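Local coordinates for glucose-binding protein (Thermus thermophilus HB27, PDB 2B3B) that binds glucose in the cleft of a periplasmic-type solute-binding fold and probably delivers it to a sugar transport system, at residues N117-N122 against L276-G281; H171-V176 against G344-G349; W8-E13 against T37-A42; G14-A19 against P310-I315. All coordinates share one frame; numbering follows the deposited sequence.

How the contacts relate
Near the N terminus, contact 3 closes the shortest loop: 8-13, after strand 2-7, meets 37-42, after strand 32-37, across a parallel beta-alpha-beta unit. Contact 4 starts one residue later, on helix 15-27, and its partner 310-315 lies far along the chain, so its segments alternate with those of contact 3. Contact 1, pairing 117-122 with 276-281, opens only after contact 3 has closed, in series with it, and is nested inside the long loop of contact 4. Contact 2 joins helix 166-191 to the loop 344-349, crossing both contact 1 and contact 4. All four touch the glucose. Contacts 1 and 2 meet through S121 with H171 and E174, contacts 1 and 4 through H119 and K312.

Contact 1. Residues N117-N122 against L276-G281; sequences NIHRSN and LSDSFG. With GLC (alpha-D-glucopyranose), chain G.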
loop_
_atom_site.group_PDB
_atom_site.type_symbol
_atom_site.label_atom_id
_atom_site.label_comp_id
_atom_site.label_asym_id
_atom_site.label_seq_id
_atom_site.Cartn_x
_atom_site.Cartn_y
_atom_site.Cartn_z
ATOM N N ASN A 117 -2.798 3.908 10.080
ATOM C CA ASN A 117 -3.274 2.617 9.679
ATOM C C ASN A 117 -2.139 1.668 9.357
ATOM O O ASN A 117 -0.966 2.052 9.378
ATOM C CB ASN A 117 -4.215 2.756 8.462
ATOM C CG ASN A 117 -3.490 3.108 7.152
ATOM O OD1 ASN A 117 -2.268 3.118 7.079
ATOM N ND2 ASN A 117 -4.267 3.395 6.104
ATOM N N ILE A 118 -2.520 0.431 9.095
ATOM C CA ILE A 118 -1.663 -0.574 8.460
ATOM C C ILE A 118 -2.487 -1.164 7.295
ATOM O O ILE A 118 -3.611 -1.635 7.509
ATOM C CB ILE A 118 -1.298 -1.730 9.409
ATOM C CG1 ILE A 118 -0.584 -1.214 10.686
ATOM C CG2 ILE A 118 -0.463 -2.791 8.678
ATOM C CD1 ILE A 118 0.846 -0.756 10.432
ATOM N N HIS A 119 -1.940 -1.120 6.072
ATOM C CA HIS A 119 -2.476 -1.893 4.943
ATOM C C HIS A 119 -1.565 -3.075 4.668
ATOM O O HIS A 119 -0.377 -3.049 4.952
ATOM C CB HIS A 119 -2.593 -1.069 3.648
ATOM C CG HIS A 119 -3.867 -0.295 3.501
ATOM N ND1 HIS A 119 -5.098 -0.897 3.372
ATOM C CD2 HIS A 119 -4.087 1.040 3.406
ATOM C CE1 HIS A 119 -6.024 0.036 3.238
ATOM N NE2 HIS A 119 -5.437 1.217 3.252
ATOM N N ARG A 120 -2.135 -4.107 4.071
ATOM C CA ARG A 120 -1.397 -5.275 3.615
ATOM C C ARG A 120 -1.429 -5.274 2.096
ATOM O O ARG A 120 -2.485 -5.028 1.509
ATOM C CB ARG A 120 -2.073 -6.528 4.116
ATOM C CG ARG A 120 -1.335 -7.807 3.804
ATOM C CD ARG A 120 -2.018 -8.955 4.446
ATOM N NE ARG A 120 -1.259 -10.191 4.308
ATOM C CZ ARG A 120 -1.593 -11.349 4.872
ATOM N NH1 ARG A 120 -2.673 -11.444 5.619
ATOM N NH2 ARG A 120 -0.831 -12.419 4.708
ATOM N N SER A 121 -0.277 -5.557 1.491
ATOM C CA SER A 121 -0.100 -5.551 0.059
ATOM C C SER A 121 -0.482 -6.910 -0.539
ATOM O O SER A 121 -1.164 -6.959 -1.568
ATOM C CB SER A 121 1.359 -5.215 -0.296
ATOM O OG SER A 121 1.611 -5.371 -1.686
ATOM N N ASN A 122 -0.046 -7.993 0.109
ATOM C CA ASN A 122 -0.110 -9.335 -0.491
ATOM C C ASN A 122 -1.406 -10.099 -0.210
ATOM O O ASN A 122 -1.421 -11.160 0.463
ATOM C CB ASN A 122 1.140 -10.159 -0.121
ATOM C CG ASN A 122 1.290 -10.404 1.409
ATOM O OD1 ASN A 122 1.145 -9.497 2.230
ATOM N ND2 ASN A 122 1.586 -11.630 1.770
ATOM N N LEU A 276 2.354 -1.872 4.721
ATOM C CA LEU A 276 2.626 -0.465 4.485
ATOM C C LEU A 276 1.776 0.339 5.460
ATOM O O LEU A 276 0.856 -0.180 6.048
ATOM C CB LEU A 276 2.292 -0.055 3.036
ATOM C CG LEU A 276 0.835 -0.357 2.642
ATOM C CD1 LEU A 276 0.152 0.896 2.185
ATOM C CD2 LEU A 276 0.683 -1.515 1.622
ATOM N N SER A 277 2.068 1.616 5.594
ATOM C CA SER A 277 1.361 2.465 6.541
ATOM C C SER A 277 1.218 3.882 5.995
ATOM O O SER A 277 2.211 4.543 5.605
ATOM C CB SER A 277 2.093 2.455 7.893
ATOM O OG SER A 277 1.394 3.196 8.866
ATOM N N ASP A 278 -0.027 4.340 5.953
ATOM C CA ASP A 278 -0.324 5.740 5.693
ATOM C C ASP A 278 -0.114 6.556 6.974
ATOM O O ASP A 278 -0.590 6.175 8.045
ATOM C CB ASP A 278 -1.756 5.891 5.215
ATOM C CG ASP A 278 -2.008 5.202 3.872
ATOM O OD1 ASP A 278 -1.230 5.454 2.920
ATOM O OD2 ASP A 278 -2.992 4.430 3.783
ATOM N N SER A 279 0.581 7.678 6.848
ATOM C CA SER A 279 0.949 8.496 7.985
ATOM C C SER A 279 0.890 9.957 7.578
ATOM O O SER A 279 0.831 10.296 6.380
ATOM C CB SER A 279 2.334 8.065 8.504
ATOM O OG SER A 279 3.386 8.557 7.704
ATOM N N PHE A 280 0.863 10.824 8.585
ATOM C CA PHE A 280 0.851 12.259 8.398
ATOM C C PHE A 280 1.940 12.903 9.254
ATOM O O PHE A 280 2.109 12.553 10.414
ATOM C CB PHE A 280 -0.506 12.826 8.807
ATOM C CG PHE A 280 -1.585 12.578 7.794
ATOM C CD1 PHE A 280 -1.734 13.431 6.720
ATOM C CD2 PHE A 280 -2.417 11.490 7.915
ATOM C CE1 PHE A 280 -2.719 13.200 5.752
ATOM C CE2 PHE A 280 -3.424 11.240 6.966
ATOM C CZ PHE A 280 -3.556 12.105 5.862
ATOM N N GLY A 281 2.642 13.863 8.667
ATOM C CA GLY A 281 3.641 14.642 9.367
ATOM C C GLY A 281 3.310 16.122 9.469
ATOM O O GLY A 281 2.202 16.557 9.152
HETATM C C1 GLC G . -1.552 3.748 -1.372
HETATM C C2 GLC G . -2.059 4.000 0.091
HETATM C C3 GLC G . -3.512 3.599 0.383
HETATM C C4 GLC G . -4.380 3.710 -0.873
HETATM C C5 GLC G . -3.780 2.880 -2.023
HETATM C C6 GLC G . -4.544 2.952 -3.356
HETATM O O1 GLC G . -0.332 3.117 -1.496
HETATM O O2 GLC G . -1.131 3.630 1.125
HETATM O O3 GLC G . -4.024 4.487 1.363
HETATM O O4 GLC G . -5.692 3.247 -0.600
HETATM O O5 GLC G . -2.446 3.235 -2.346
HETATM O O6 GLC G . -4.594 4.264 -3.832
#
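N117 and D278 meet side chain to backbone and side chain to side chain beside the glucose, where 119-120 joins strand 272-280 as an antiparallel pair in the mixed sheet of this solute-binding protein fold. D278 supplies the polar part of the first shell: its OD1 accepts from glucose O2 and its OD2 from glucose O3, each at 2.6 Å, so one carboxylate spans two neighbouring hydroxyls. N117 fixes that carboxylate. Its ND2 donates to D278 OD2 at 2.8 Å, in the amide plane and on the anti lone pair, with an N-H...O angle of 167°, while OD1 of the same amide takes the backbone N of D278. With CG between backbone N and carbonyl carbon (chi1 72°), the N117 amide can serve both. Behind it, S277 OG donates to N117 O almost end-on, and H119 and L276 exchange backbone bonds as a hydrogen-bonded pair. The H119 ring presents its CD2 edge to D278 OD2, the planes being 80° apart; D243 holds its ND1, and K312 NZ bonds to NE2. L276 lays CG against H119 CB at 3.6 Å, and its CD1 reaches glucose O2 at 3.2 Å.

Contact 2. Residues H171-V176 against G344-G349; sequences HLWESV and GSLVHG. With GLC (alpha-D-glucopyranose), chain G.
The imidazoles of H171 and H348 meet rim to rim, planes 65° apart and centroids 5.0 Å apart, with H348 NE2 at the edge of the H171 ring. H171 ND1 and H348 NE2 are hydrogen-bonded at 2.9 Å. One face of the H171 ring has E174 OE2 above it near the rim, and one face of the H348 ring carries V347 CG1. At the far edge of H348, ND1 faces glucose O1, at a modelled 2.4 Å that is too short to be taken at face value. The other nitrogen of H171, NE2, bonds the backbone O of S121. The W173 ring has L346 CD2 obliquely beside CZ3. E174, its chain extended beyond CG (chi2 179°), reaches across to the loop. Its OE1 receives L346 N at 2.8 Å and V347 N at 2.9 Å, from opposite faces of the carboxylate plane, the second bond much straighter (170°). OE2 takes S345 OG on its syn lone pair and also bonds S121 OG. S345 OG in turn accepts from H348 N, an ST motif overlapping the type I turn L346-G349. A buried carboxylate thus orders the turn that carries H348 into the sugar-binding cleft.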
loop_
_atom_site.group_PDB
_atom_site.type_symbol
_atom_site.label_atom_id
_atom_site.label_comp_id
_atom_site.label_asym_id
_atom_site.label_seq_id
_atom_site.Cartn_x
_atom_site.Cartn_y
_atom_site.Cartn_z
ATOM N N HIS A 171 2.668 -3.836 -8.121
ATOM C CA HIS A 171 2.023 -4.404 -6.935
ATOM C C HIS A 171 1.946 -5.913 -7.010
ATOM O O HIS A 171 2.285 -6.609 -6.052
ATOM C CB HIS A 171 0.628 -3.797 -6.695
ATOM C CG HIS A 171 0.031 -4.152 -5.359
ATOM N ND1 HIS A 171 -0.044 -3.258 -4.312
ATOM C CD2 HIS A 171 -0.498 -5.311 -4.900
ATOM C CE1 HIS A 171 -0.598 -3.852 -3.271
ATOM N NE2 HIS A 171 -0.872 -5.106 -3.596
ATOM N N LEU A 172 1.491 -6.416 -8.152
ATOM C CA LEU A 172 1.551 -7.837 -8.407
ATOM C C LEU A 172 2.974 -8.372 -8.298
ATOM O O LEU A 172 3.207 -9.395 -7.660
ATOM C CB LEU A 172 0.982 -8.142 -9.778
ATOM C CG LEU A 172 1.068 -9.576 -10.270
ATOM C CD1 LEU A 172 0.235 -10.457 -9.385
ATOM C CD2 LEU A 172 0.532 -9.559 -11.706
ATOM N N TRP A 173 3.920 -7.660 -8.895
ATOM C CA TRP A 173 5.311 -8.090 -8.897
ATOM C C TRP A 173 5.844 -8.297 -7.476
ATOM O O TRP A 173 6.548 -9.267 -7.226
ATOM C CB TRP A 173 6.204 -7.092 -9.644
ATOM C CG TRP A 173 7.628 -7.545 -9.734
ATOM C CD1 TRP A 173 8.169 -8.339 -10.718
ATOM C CD2 TRP A 173 8.708 -7.272 -8.803
ATOM N NE1 TRP A 173 9.506 -8.578 -10.453
ATOM C CE2 TRP A 173 9.868 -7.930 -9.304
ATOM C CE3 TRP A 173 8.806 -6.547 -7.610
ATOM C CZ2 TRP A 173 11.104 -7.872 -8.653
ATOM C CZ3 TRP A 173 10.019 -6.497 -6.958
ATOM C CH2 TRP A 173 11.164 -7.151 -7.489
ATOM N N GLU A 174 5.521 -7.402 -6.541
ATOM C CA GLU A 174 6.117 -7.532 -5.197
ATOM C C GLU A 174 5.603 -8.759 -4.468
ATOM O O GLU A 174 6.359 -9.389 -3.745
ATOM C CB GLU A 174 6.030 -6.239 -4.365
ATOM C CG GLU A 174 4.627 -5.785 -3.912
ATOM C CD GLU A 174 4.701 -4.511 -3.086
ATOM O OE1 GLU A 174 5.776 -3.861 -3.090
ATOM O OE2 GLU A 174 3.698 -4.144 -2.437
ATOM N N SER A 175 4.360 -9.157 -4.714
ATOM C CA SER A 175 3.859 -10.432 -4.186
ATOM C C SER A 175 4.593 -11.630 -4.793
ATOM O O SER A 175 4.983 -12.572 -4.082
ATOM C CB SER A 175 2.375 -10.598 -4.465
ATOM O OG SER A 175 1.613 -10.021 -3.440
ATOM N N VAL A 176 4.752 -11.609 -6.108
ATOM C CA VAL A 176 5.472 -12.691 -6.797
ATOM C C VAL A 176 6.873 -12.758 -6.228
ATOM O O VAL A 176 7.298 -13.820 -5.818
ATOM C CB VAL A 176 5.490 -12.511 -8.343
ATOM C CG1 VAL A 176 6.364 -13.573 -9.027
ATOM C CG2 VAL A 176 4.074 -12.584 -8.907
ATOM N N GLY A 344 8.117 -5.266 4.478
ATOM C CA GLY A 344 7.539 -4.050 3.944
ATOM C C GLY A 344 7.372 -4.070 2.440
ATOM O O GLY A 344 8.077 -4.793 1.704
ATOM N N SER A 345 6.447 -3.236 1.982
ATOM C CA SER A 345 6.147 -3.065 0.563
ATOM C C SER A 345 7.184 -2.144 -0.090
ATOM O O SER A 345 7.701 -1.198 0.534
ATOM C CB SER A 345 4.712 -2.522 0.389
ATOM O OG SER A 345 4.498 -1.876 -0.854
ATOM N N LEU A 346 7.495 -2.458 -1.345
ATOM C CA LEU A 346 8.240 -1.573 -2.214
ATOM C C LEU A 346 7.320 -0.517 -2.815
ATOM O O LEU A 346 7.625 0.681 -2.806
ATOM C CB LEU A 346 8.871 -2.378 -3.381
ATOM C CG LEU A 346 9.207 -1.603 -4.661
ATOM C CD1 LEU A 346 10.328 -0.615 -4.415
ATOM C CD2 LEU A 346 9.641 -2.583 -5.785
ATOM N N VAL A 347 6.205 -0.972 -3.384
ATOM C CA VAL A 347 5.365 -0.095 -4.174
ATOM C C VAL A 347 4.705 0.960 -3.292
ATOM O O VAL A 347 4.425 2.081 -3.765
ATOM C CB VAL A 347 4.327 -0.892 -5.007
ATOM C CG1 VAL A 347 3.388 0.048 -5.749
ATOM C CG2 VAL A 347 5.087 -1.761 -6.027
ATOM N N HIS A 348 4.553 0.629 -2.013
ATOM C CA HIS A 348 3.902 1.518 -1.057
ATOM C C HIS A 348 4.850 2.029 0.051
ATOM O O HIS A 348 4.417 2.256 1.191
ATOM C CB HIS A 348 2.647 0.859 -0.525
ATOM C CG HIS A 348 1.744 0.381 -1.623
ATOM N ND1 HIS A 348 0.921 1.231 -2.349
ATOM C CD2 HIS A 348 1.615 -0.843 -2.185
ATOM C CE1 HIS A 348 0.294 0.530 -3.277
ATOM N NE2 HIS A 348 0.716 -0.727 -3.219
ATOM N N GLY A 349 6.127 2.176 -0.322
ATOM C CA GLY A 349 7.039 3.106 0.335
ATOM C C GLY A 349 7.789 2.678 1.580
ATOM O O GLY A 349 8.539 3.483 2.150
HETATM C C1 GLC G . -1.552 3.748 -1.372
HETATM C C2 GLC G . -2.059 4.000 0.091
HETATM C C3 GLC G . -3.512 3.599 0.383
HETATM C C4 GLC G . -4.380 3.710 -0.873
HETATM C C5 GLC G . -3.780 2.880 -2.023
HETATM C C6 GLC G . -4.544 2.952 -3.356
HETATM O O1 GLC G . -0.332 3.117 -1.496
HETATM O O2 GLC G . -1.131 3.630 1.125
HETATM O O3 GLC G . -4.024 4.487 1.363
HETATM O O4 GLC G . -5.692 3.247 -0.600
HETATM O O5 GLC G . -2.446 3.235 -2.346
HETATM O O6 GLC G . -4.594 4.264 -3.832
#

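Contact 3. Residues W8-E13 against T37-A42; sequences WWAGDE and TVTGGA. With GLC (alpha-D-glucopyranose), chain G.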
loop_
_atom_site.group_PDB
_atom_site.type_symbol
_atom_site.label_atom_id
_atom_site.label_comp_id
_atom_site.label_asym_id
_atom_site.label_seq_id
_atom_site.Cartn_x
_atom_site.Cartn_y
_atom_site.Cartn_z
ATOM N N TRP A 8 -4.144 11.334 -1.448
ATOM C CA TRP A 8 -4.703 10.832 -2.691
ATOM C C TRP A 8 -5.996 10.076 -2.462
ATOM O O TRP A 8 -6.415 9.255 -3.276
ATOM C CB TRP A 8 -3.665 10.035 -3.475
ATOM C CG TRP A 8 -3.052 8.813 -2.895
ATOM C CD1 TRP A 8 -3.467 7.532 -3.077
ATOM C CD2 TRP A 8 -1.813 8.737 -2.186
ATOM N NE1 TRP A 8 -2.586 6.649 -2.488
ATOM C CE2 TRP A 8 -1.548 7.364 -1.944
ATOM C CE3 TRP A 8 -0.886 9.692 -1.752
ATOM C CZ2 TRP A 8 -0.407 6.925 -1.252
ATOM C CZ3 TRP A 8 0.259 9.251 -1.054
ATOM C CH2 TRP A 8 0.472 7.888 -0.806
ATOM N N TRP A 9 -6.679 10.396 -1.369
ATOM C CA TRP A 9 -7.886 9.661 -1.039
ATOM C C TRP A 9 -9.109 10.277 -1.713
ATOM O O TRP A 9 -10.034 10.747 -1.053
ATOM C CB TRP A 9 -8.039 9.571 0.473
ATOM C CG TRP A 9 -7.057 8.643 1.063
ATOM C CD1 TRP A 9 -6.557 7.479 0.505
ATOM C CD2 TRP A 9 -6.431 8.771 2.343
ATOM N NE1 TRP A 9 -5.647 6.911 1.352
ATOM C CE2 TRP A 9 -5.567 7.659 2.499
ATOM C CE3 TRP A 9 -6.503 9.730 3.370
ATOM C CZ2 TRP A 9 -4.792 7.470 3.642
ATOM C CZ3 TRP A 9 -5.726 9.548 4.510
ATOM C CH2 TRP A 9 -4.882 8.423 4.640
ATOM N N ALA A 10 -9.103 10.266 -3.047
ATOM C CA ALA A 10 -10.134 10.924 -3.835
ATOM C C ALA A 10 -11.210 9.927 -4.158
ATOM O O ALA A 10 -10.996 8.720 -4.065
ATOM C CB ALA A 10 -9.538 11.489 -5.089
ATOM N N GLY A 11 -12.384 10.435 -4.524
ATOM C CA GLY A 11 -13.490 9.613 -4.997
ATOM C C GLY A 11 -13.892 8.557 -3.994
ATOM O O GLY A 11 -14.131 8.866 -2.804
ATOM N N ASP A 12 -13.921 7.309 -4.439
ATOM C CA ASP A 12 -14.366 6.218 -3.573
ATOM C C ASP A 12 -13.327 5.764 -2.549
ATOM O O ASP A 12 -13.602 4.841 -1.764
ATOM C CB ASP A 12 -14.903 5.022 -4.373
ATOM C CG ASP A 12 -13.855 4.367 -5.259
ATOM O OD1 ASP A 12 -12.716 4.100 -4.776
ATOM O OD2 ASP A 12 -14.210 4.092 -6.453
ATOM N N GLU A 13 -12.135 6.371 -2.594
ATOM C CA GLU A 13 -11.166 6.206 -1.517
ATOM C C GLU A 13 -11.385 7.207 -0.368
ATOM O O GLU A 13 -10.719 7.104 0.669
ATOM C CB GLU A 13 -9.743 6.344 -2.050
ATOM C CG GLU A 13 -9.378 5.339 -3.163
ATOM C CD GLU A 13 -7.937 4.871 -3.083
ATOM O OE1 GLU A 13 -7.200 4.950 -4.105
ATOM O OE2 GLU A 13 -7.548 4.423 -1.987
ATOM N N THR A 37 -7.179 16.644 -2.234
ATOM C CA THR A 37 -6.805 15.373 -2.827
ATOM C C THR A 37 -6.219 15.553 -4.223
ATOM O O THR A 37 -6.662 16.415 -4.987
ATOM C CB THR A 37 -7.998 14.412 -2.908
ATOM O OG1 THR A 37 -9.113 15.084 -3.493
ATOM C CG2 THR A 37 -8.381 13.940 -1.518
ATOM N N VAL A 38 -5.203 14.750 -4.525
ATOM C CA VAL A 38 -4.683 14.603 -5.877
ATOM C C VAL A 38 -5.065 13.197 -6.351
ATOM O O VAL A 38 -4.607 12.180 -5.824
ATOM C CB VAL A 38 -3.164 14.830 -5.959
ATOM C CG1 VAL A 38 -2.651 14.698 -7.416
ATOM C CG2 VAL A 38 -2.787 16.198 -5.393
ATOM N N THR A 39 -5.936 13.159 -7.346
ATOM C CA THR A 39 -6.515 11.906 -7.799
ATOM C C THR A 39 -5.431 11.040 -8.477
ATOM O O THR A 39 -4.686 11.504 -9.376
ATOM C CB THR A 39 -7.671 12.149 -8.759
ATOM O OG1 THR A 39 -8.588 13.094 -8.167
ATOM C CG2 THR A 39 -8.399 10.806 -9.085
ATOM N N GLY A 40 -5.346 9.795 -8.033
ATOM C CA GLY A 40 -4.409 8.843 -8.625
ATOM C C GLY A 40 -4.013 7.744 -7.682
ATOM O O GLY A 40 -3.462 7.997 -6.592
ATOM N N GLY A 41 -4.248 6.509 -8.111
ATOM C CA GLY A 41 -3.892 5.344 -7.346
ATOM C C GLY A 41 -2.463 5.332 -6.857
ATOM O O GLY A 41 -1.543 5.731 -7.576
ATOM N N ALA A 42 -2.295 4.884 -5.614
ATOM C CA ALA A 42 -1.013 4.707 -4.973
ATOM C C ALA A 42 -0.137 5.944 -4.888
ATOM O O ALA A 42 1.069 5.824 -4.668
ATOM C CB ALA A 42 -0.228 3.527 -5.633
HETATM C C1 GLC G . -1.552 3.748 -1.372
HETATM C C2 GLC G . -2.059 4.000 0.091
HETATM C C3 GLC G . -3.512 3.599 0.383
HETATM C C4 GLC G . -4.380 3.710 -0.873
HETATM C C5 GLC G . -3.780 2.880 -2.023
HETATM C C6 GLC G . -4.544 2.952 -3.356
HETATM O O1 GLC G . -0.332 3.117 -1.496
HETATM O O2 GLC G . -1.131 3.630 1.125
HETATM O O3 GLC G . -4.024 4.487 1.363
HETATM O O4 GLC G . -5.692 3.247 -0.600
HETATM O O5 GLC G . -2.446 3.235 -2.346
HETATM O O6 GLC G . -4.594 4.264 -3.832
HETATM O O HOH W 1 -6.960 8.810 -5.923
#
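W8 and V38 run close at the backbone, with CA atoms 4.9 Å apart, where the loops after strands 2-7 and 32-37 leave two parallel strands of the mixed sheet, joined as a beta-alpha-beta unit. Direct polar pairing between these loops is absent: W8 CA makes a CA-H...O contact with V38 O, and a water donates to W8 O and accepts from G40 N. W9 sits at the centre of an inverse gamma turn, and the 3-10 segment 12-13 follows. G40, at phi 155° and psi 123°, adopts a backbone shape suited to glycine. The W8 ring lays one face over the carbonyl carbon of A42, 3.3 Å above the ring plane near the rim, while glucose C1 stands at its edge. A10 CB sits against T39 OG1 at 3.6 Å, and T37 CG2 packs on W9 O. Both loops converge on the sugar. W9 NE1 donates to glucose O3 at 2.9 Å, the oxygen lying in the indole plane. E13, bent at chi2, gives one carboxylate oxygen to each of two hydroxyls: OE2 accepts from glucose O4 at 2.6 Å and OE1 from glucose O6 at 2.7 Å. That same O6 receives A42 N at 3.0 Å, nearly straight at 172°.

Contact 4. Residues G14-A19 against P310-I315; sequences GPALEA and PLKGSI. With GLC (alpha-D-glucopyranose), chain G.
P15 meets L311 in the first turn of helix 15-27, where its carbonyl O lies 4.0 Å from L311 CD1. That oxygen is already the acceptor for A19 N, one turn on, so the methyl rests beside a carbonyl engaged in the helix. One residue further, A16 and L311 form the closest CA pair, 5.2 Å apart. The small methyl permits this: A16 CB touches L311 CB at 4.0 Å and K312 CB at 3.6 Å, the bases of two consecutive side chains at the end of helix 302-312. The sides of the contact are both helical, one at its N-terminal turn and one at its C-terminal turn, and the junction lies beside the sugar cleft of the periplasmic binding protein fold. The next side chain to touch is A19, one turn after A16, whose CB packs on L311 CD1 at 3.7 Å. With CG anti to its carbonyl carbon (chi1 -68°) and CD1 extended beyond it (chi2 164°), L311 sends that branch along the first helix, from P15 O to A19. K312 starts against A16, CD also 4.0 Å from A16 CB, then bends at chi2 and chi4 and turns away into the cleft; G313, just past the helix, leaves it with positive phi (93°). In the cleft K312 NZ donates to glucose O4 at 2.8 Å and to O3 at 3.0 Å.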
loop_
_atom_site.group_PDB
_atom_site.type_symbol
_atom_site.label_atom_id
_atom_site.label_comp_id
_atom_site.label_asym_id
_atom_site.label_seq_id
_atom_site.Cartn_x
_atom_site.Cartn_y
_atom_site.Cartn_z
ATOM N N GLY A 14 -12.284 8.164 -0.552
ATOM C CA GLY A 14 -12.479 9.236 0.431
ATOM C C GLY A 14 -13.286 8.968 1.698
ATOM O O GLY A 14 -13.138 9.733 2.658
ATOM N N PRO A 15 -14.193 7.961 1.694
ATOM C CA PRO A 15 -15.037 7.757 2.873
ATOM C C PRO A 15 -14.313 7.794 4.228
ATOM O O PRO A 15 -14.721 8.562 5.106
ATOM C CB PRO A 15 -15.669 6.386 2.611
ATOM C CG PRO A 15 -15.850 6.384 1.102
ATOM C CD PRO A 15 -14.578 7.023 0.611
ATOM N N ALA A 16 -13.260 6.998 4.383
ATOM C CA ALA A 16 -12.533 6.949 5.647
ATOM C C ALA A 16 -11.979 8.335 6.054
ATOM O O ALA A 16 -12.114 8.741 7.204
ATOM C CB ALA A 16 -11.418 5.897 5.589
ATOM N N LEU A 17 -11.374 9.051 5.106
ATOM C CA LEU A 17 -10.846 10.381 5.346
ATOM C C LEU A 17 -11.948 11.380 5.716
ATOM O O LEU A 17 -11.768 12.227 6.617
ATOM C CB LEU A 17 -10.123 10.891 4.104
ATOM C CG LEU A 17 -9.631 12.336 4.155
ATOM C CD1 LEU A 17 -8.567 12.515 5.235
ATOM C CD2 LEU A 17 -9.124 12.767 2.827
ATOM N N GLU A 18 -13.063 11.288 4.996
ATOM C CA GLU A 18 -14.202 12.169 5.199
ATOM C C GLU A 18 -14.756 12.006 6.620
ATOM O O GLU A 18 -15.085 12.987 7.259
ATOM C CB GLU A 18 -15.270 11.904 4.117
ATOM C CG GLU A 18 -14.908 12.571 2.785
ATOM C CD GLU A 18 -15.437 11.845 1.550
ATOM O OE1 GLU A 18 -16.497 11.170 1.648
ATOM O OE2 GLU A 18 -14.768 11.958 0.468
ATOM N N ALA A 19 -14.796 10.767 7.101
ATOM C CA ALA A 19 -15.169 10.433 8.483
ATOM C C ALA A 19 -14.242 11.077 9.513
ATOM O O ALA A 19 -14.697 11.629 10.551
ATOM C CB ALA A 19 -15.177 8.943 8.658
ATOM N N PRO A 310 -12.185 0.962 9.694
ATOM C CA PRO A 310 -13.232 0.020 9.253
ATOM C C PRO A 310 -13.830 0.351 7.872
ATOM O O PRO A 310 -14.179 -0.565 7.138
ATOM C CB PRO A 310 -14.309 0.127 10.372
ATOM C CG PRO A 310 -13.516 0.562 11.582
ATOM C CD PRO A 310 -12.477 1.526 11.026
ATOM N N LEU A 311 -13.925 1.632 7.534
ATOM C CA LEU A 311 -14.398 2.099 6.224
ATOM C C LEU A 311 -13.353 1.857 5.117
ATOM O O LEU A 311 -13.672 1.549 3.964
ATOM C CB LEU A 311 -14.681 3.615 6.287
ATOM C CG LEU A 311 -15.865 4.057 7.157
ATOM C CD1 LEU A 311 -15.848 5.548 7.489
ATOM C CD2 LEU A 311 -17.179 3.657 6.463
ATOM N N LYS A 312 -12.096 2.043 5.488
ATOM C CA LYS A 312 -10.949 1.967 4.569
ATOM C C LYS A 312 -10.535 0.552 4.110
ATOM O O LYS A 312 -10.037 0.404 2.993
ATOM C CB LYS A 312 -9.771 2.658 5.250
ATOM C CG LYS A 312 -8.508 2.861 4.415
ATOM C CD LYS A 312 -8.669 3.967 3.455
ATOM C CE LYS A 312 -7.308 4.458 2.963
ATOM N NZ LYS A 312 -6.751 3.466 1.994
ATOM N N GLY A 313 -10.688 -0.451 4.966
ATOM C CA GLY A 313 -10.166 -1.797 4.731
ATOM C C GLY A 313 -8.779 -2.072 5.315
ATOM O O GLY A 313 -8.330 -3.215 5.396
ATOM N N SER A 314 -8.083 -1.024 5.708
ATOM C CA SER A 314 -6.849 -1.150 6.490
ATOM C C SER A 314 -7.231 -1.482 7.925
ATOM O O SER A 314 -8.401 -1.363 8.287
ATOM C CB SER A 314 -6.097 0.170 6.502
ATOM O OG SER A 314 -6.970 1.267 6.682
ATOM N N ILE A 315 -6.240 -1.830 8.741
ATOM C CA ILE A 315 -6.449 -1.955 10.195
ATOM C C ILE A 315 -5.772 -0.755 10.874
ATOM O O ILE A 315 -5.006 -0.020 10.250
ATOM C CB ILE A 315 -5.943 -3.322 10.728
ATOM C CG1 ILE A 315 -4.418 -3.429 10.580
ATOM C CG2 ILE A 315 -6.663 -4.428 10.009
ATOM C CD1 ILE A 315 -3.814 -4.744 10.956
HETATM C C1 GLC G . -1.552 3.748 -1.372
HETATM C C2 GLC G . -2.059 4.000 0.091
HETATM C C3 GLC G . -3.512 3.599 0.383
HETATM C C4 GLC G . -4.380 3.710 -0.873
HETATM C C5 GLC G . -3.780 2.880 -2.023
HETATM C C6 GLC G . -4.544 2.952 -3.356
HETATM O O1 GLC G . -0.332 3.117 -1.496
HETATM O O2 GLC G . -1.131 3.630 1.125
HETATM O O3 GLC G . -4.024 4.487 1.363
HETATM O O4 GLC G . -5.692 3.247 -0.600
HETATM O O5 GLC G . -2.446 3.235 -2.346
HETATM O O6 GLC G . -4.594 4.264 -3.832
#